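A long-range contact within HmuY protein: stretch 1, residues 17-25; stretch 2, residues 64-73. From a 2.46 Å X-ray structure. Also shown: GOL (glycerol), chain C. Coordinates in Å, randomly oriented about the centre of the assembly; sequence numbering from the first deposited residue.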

# COMPACT_ATOMS: atom_id res chain seq x y z
N SER A 17 -9.50 -5.63 -3.07
CA SER A 17 -9.81 -4.21 -3.09
C SER A 17 -8.65 -3.35 -2.60
O SER A 17 -7.75 -3.81 -1.91
CB SER A 17 -11.07 -3.91 -2.34
OG SER A 17 -12.08 -4.86 -2.64
N TRP A 18 -8.74 -2.08 -2.99
CA TRP A 18 -7.79 -1.03 -2.70
C TRP A 18 -8.52 0.10 -1.97
O TRP A 18 -9.72 0.29 -2.13
CB TRP A 18 -7.22 -0.48 -4.01
CG TRP A 18 -6.19 -1.33 -4.69
CD1 TRP A 18 -6.40 -2.33 -5.60
CD2 TRP A 18 -4.76 -1.23 -4.52
NE1 TRP A 18 -5.20 -2.86 -6.01
CE2 TRP A 18 -4.18 -2.21 -5.37
CE3 TRP A 18 -3.92 -0.43 -3.74
CZ2 TRP A 18 -2.80 -2.40 -5.45
CZ3 TRP A 18 -2.55 -0.62 -3.82
CH2 TRP A 18 -2.01 -1.59 -4.66
N ILE A 19 -7.77 0.88 -1.18
CA ILE A 19 -8.21 2.22 -0.84
C ILE A 19 -7.26 3.23 -1.50
O ILE A 19 -6.06 2.98 -1.59
CB ILE A 19 -8.30 2.42 0.69
CG1 ILE A 19 -6.94 2.33 1.39
CG2 ILE A 19 -9.32 1.46 1.29
CD1 ILE A 19 -6.96 2.80 2.82
N TYR A 20 -7.82 4.35 -1.96
CA TYR A 20 -7.08 5.41 -2.62
C TYR A 20 -7.22 6.69 -1.80
O TYR A 20 -8.34 7.18 -1.61
CB TYR A 20 -7.58 5.60 -4.06
CG TYR A 20 -7.31 4.43 -4.97
CD1 TYR A 20 -8.20 3.36 -5.04
CD2 TYR A 20 -6.17 4.38 -5.77
CE1 TYR A 20 -7.96 2.28 -5.88
CE2 TYR A 20 -5.93 3.31 -6.62
CZ TYR A 20 -6.82 2.25 -6.68
OH TYR A 20 -6.60 1.18 -7.50
N ILE A 21 -6.09 7.23 -1.33
CA ILE A 21 -6.13 8.36 -0.41
C ILE A 21 -5.64 9.63 -1.07
O ILE A 21 -4.53 9.67 -1.59
CB ILE A 21 -5.36 8.07 0.89
CG1 ILE A 21 -5.83 6.74 1.49
CG2 ILE A 21 -5.52 9.23 1.86
CD1 ILE A 21 -4.90 6.15 2.51
N ASP A 22 -6.48 10.66 -1.03
CA ASP A 22 -6.08 12.02 -1.38
C ASP A 22 -5.51 12.68 -0.13
O ASP A 22 -6.25 12.99 0.80
CB ASP A 22 -7.28 12.83 -1.89
CG ASP A 22 -6.93 14.24 -2.30
OD1 ASP A 22 -5.81 14.70 -1.97
OD2 ASP A 22 -7.77 14.87 -2.98
N LEU A 23 -4.20 12.89 -0.11
CA LEU A 23 -3.56 13.33 1.13
C LEU A 23 -3.95 14.77 1.45
O LEU A 23 -4.02 15.15 2.62
CB LEU A 23 -2.05 13.12 1.05
CG LEU A 23 -1.58 11.68 1.32
CD1 LEU A 23 -0.08 11.56 1.19
CD2 LEU A 23 -2.03 11.15 2.68
N GLU A 24 -4.24 15.55 0.40
CA GLU A 24 -4.57 16.96 0.52
C GLU A 24 -5.89 17.15 1.27
O GLU A 24 -5.98 18.01 2.13
CB GLU A 24 -4.58 17.61 -0.87
CG GLU A 24 -4.72 19.12 -0.85
CD GLU A 24 -4.64 19.74 -2.24
OE1 GLU A 24 -4.89 19.02 -3.23
OE2 GLU A 24 -4.30 20.94 -2.33
N THR A 25 -6.89 16.30 0.98
CA THR A 25 -8.24 16.47 1.49
C THR A 25 -8.52 15.48 2.62
O THR A 25 -9.47 15.67 3.38
CB THR A 25 -9.27 16.28 0.37
OG1 THR A 25 -9.31 14.91 -0.03
CG2 THR A 25 -9.02 17.19 -0.81
N ASP A 64 -10.07 4.04 -15.03
CA ASP A 64 -11.20 3.89 -14.12
C ASP A 64 -10.82 4.23 -12.68
O ASP A 64 -11.69 4.25 -11.81
CB ASP A 64 -11.80 2.48 -14.15
CG ASP A 64 -12.14 1.95 -15.52
OD1 ASP A 64 -11.20 1.76 -16.31
OD2 ASP A 64 -13.32 1.71 -15.78
N LEU A 65 -9.53 4.48 -12.42
CA LEU A 65 -9.03 4.75 -11.08
C LEU A 65 -9.65 6.03 -10.54
O LEU A 65 -9.96 6.94 -11.31
CB LEU A 65 -7.50 4.84 -11.12
CG LEU A 65 -6.78 3.50 -11.29
CD1 LEU A 65 -5.27 3.61 -11.10
CD2 LEU A 65 -7.35 2.46 -10.33
N PRO A 66 -9.87 6.15 -9.20
CA PRO A 66 -10.34 7.40 -8.61
C PRO A 66 -9.51 8.59 -9.09
O PRO A 66 -8.35 8.46 -9.48
CB PRO A 66 -10.19 7.16 -7.10
CG PRO A 66 -10.37 5.67 -6.97
CD PRO A 66 -9.72 5.08 -8.20
N LYS A 67 -10.16 9.76 -9.07
CA LYS A 67 -9.73 10.91 -9.84
C LYS A 67 -8.55 11.57 -9.13
O LYS A 67 -7.59 11.98 -9.78
CB LYS A 67 -10.87 11.94 -9.91
CG LYS A 67 -12.07 11.58 -10.77
CD LYS A 67 -11.78 11.55 -12.25
CE LYS A 67 -13.01 11.18 -13.05
NZ LYS A 67 -12.67 10.78 -14.43
N LYS A 68 -8.66 11.67 -7.81
CA LYS A 68 -7.69 12.36 -6.98
C LYS A 68 -7.20 11.42 -5.88
O LYS A 68 -7.95 11.10 -4.95
CB LYS A 68 -8.28 13.68 -6.45
CG LYS A 68 -8.25 14.81 -7.47
CD LYS A 68 -9.06 16.03 -7.09
CE LYS A 68 -9.43 16.88 -8.29
NZ LYS A 68 -10.60 17.74 -8.01
N TRP A 69 -5.94 11.00 -5.99
CA TRP A 69 -5.31 10.20 -4.96
C TRP A 69 -3.80 10.38 -5.04
O TRP A 69 -3.28 10.73 -6.09
CB TRP A 69 -5.72 8.72 -5.07
CG TRP A 69 -5.24 8.04 -6.32
CD1 TRP A 69 -5.77 8.12 -7.58
CD2 TRP A 69 -4.09 7.17 -6.44
NE1 TRP A 69 -5.05 7.36 -8.46
CE2 TRP A 69 -4.02 6.76 -7.79
CE3 TRP A 69 -3.13 6.70 -5.54
CZ2 TRP A 69 -3.01 5.91 -8.25
CZ3 TRP A 69 -2.15 5.84 -5.99
CH2 TRP A 69 -2.09 5.46 -7.33
N ASP A 70 -3.12 10.10 -3.92
CA ASP A 70 -1.67 10.25 -3.81
C ASP A 70 -1.04 8.89 -3.52
O ASP A 70 -0.05 8.53 -4.17
CB ASP A 70 -1.32 11.30 -2.76
CG ASP A 70 -1.91 12.65 -3.10
OD1 ASP A 70 -1.58 13.15 -4.20
OD2 ASP A 70 -2.71 13.16 -2.27
N ILE A 71 -1.61 8.17 -2.54
CA ILE A 71 -1.15 6.85 -2.14
C ILE A 71 -2.35 5.92 -2.01
O ILE A 71 -3.49 6.36 -1.83
CB ILE A 71 -0.30 6.88 -0.84
CG1 ILE A 71 -1.12 7.28 0.38
CG2 ILE A 71 0.93 7.74 -1.02
CD1 ILE A 71 -0.38 7.25 1.71
N ALA A 72 -2.06 4.61 -2.08
CA ALA A 72 -3.08 3.57 -2.10
C ALA A 72 -2.58 2.34 -1.36
O ALA A 72 -1.39 2.05 -1.34
CB ALA A 72 -3.50 3.27 -3.52
N PHE A 73 -3.53 1.62 -0.76
CA PHE A 73 -3.24 0.44 0.04
C PHE A 73 -4.14 -0.72 -0.38
O PHE A 73 -5.33 -0.55 -0.64
CB PHE A 73 -3.34 0.74 1.54
CG PHE A 73 -2.31 1.74 2.03
CD1 PHE A 73 -1.05 1.31 2.41
CD2 PHE A 73 -2.60 3.10 2.07
CE1 PHE A 73 -0.10 2.22 2.86
CE2 PHE A 73 -1.65 4.00 2.51
CZ PHE A 73 -0.40 3.57 2.90
C1 GOL C . -2.69 15.95 -5.07
O1 GOL C . -1.71 15.91 -4.03
C2 GOL C . -4.10 15.75 -4.53
O2 GOL C . -4.50 14.38 -4.61
C3 GOL C . -5.13 16.65 -5.19
O3 GOL C . -5.14 16.53 -6.61

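What fills the apolar centre of the contact? Tyr20, buried and with chi1 in the m well, lays its ring among side chains of the second stretch. Pro66 CD sits over one ring face, 4.0 Å from the centroid of Tyr20, a CH-pi contact that suits proline's flat-sided, rigid ring. The Tyr20 edge meets the face of Trp69, with Tyr20 CD2 3.5 Å from Trp69 CD2 and the planes at 77°. Ala72 faces the same side of the sheet; its small CB lies 3.7 Å from Tyr20 CD2 and also 3.7 Å from Trp18 CE3, so one methyl touches both aromatic rings.

What packs on the other face of the sheet? Ile19, Ile21, Ile71 and Phe73 direct their side chains there, and all are buried. Ile21 CD1 reaches the edge of the Phe73 ring, 3.8 Å from Phe73 CD2, while Ile19 CG1 lies 3.9 Å from Phe73 CB. These branched and aromatic groups cover the sheet with apolar surface.

How are the backbones joined? The strands run antiparallel. Ile19 and Phe73 exchange two hydrogen bonds, Ile19 N to Phe73 O at 2.9 Å and Phe73 N to Ile19 O at 3.0 Å. Ile21 N then donates to Ile71 O at 2.8 Å, but the return bond from Ile71 N to Ile21 O is weak at 3.4 Å; Ile21 O also accepts from Asp70 N at 2.8 Å.

What closes the polar edge? Asp70 points toward the first stretch, and its OD2 accepts a 2.6 Å hydrogen bond from Leu23 N, so a carboxylate serves a backbone amide. Asp22 OD1 lies 3.5 Å from Asp70 OD2, bringing like charges close together. Glycerol lies beside both acids, its O1 donating to Asp70 OD1 at 2.8 Å.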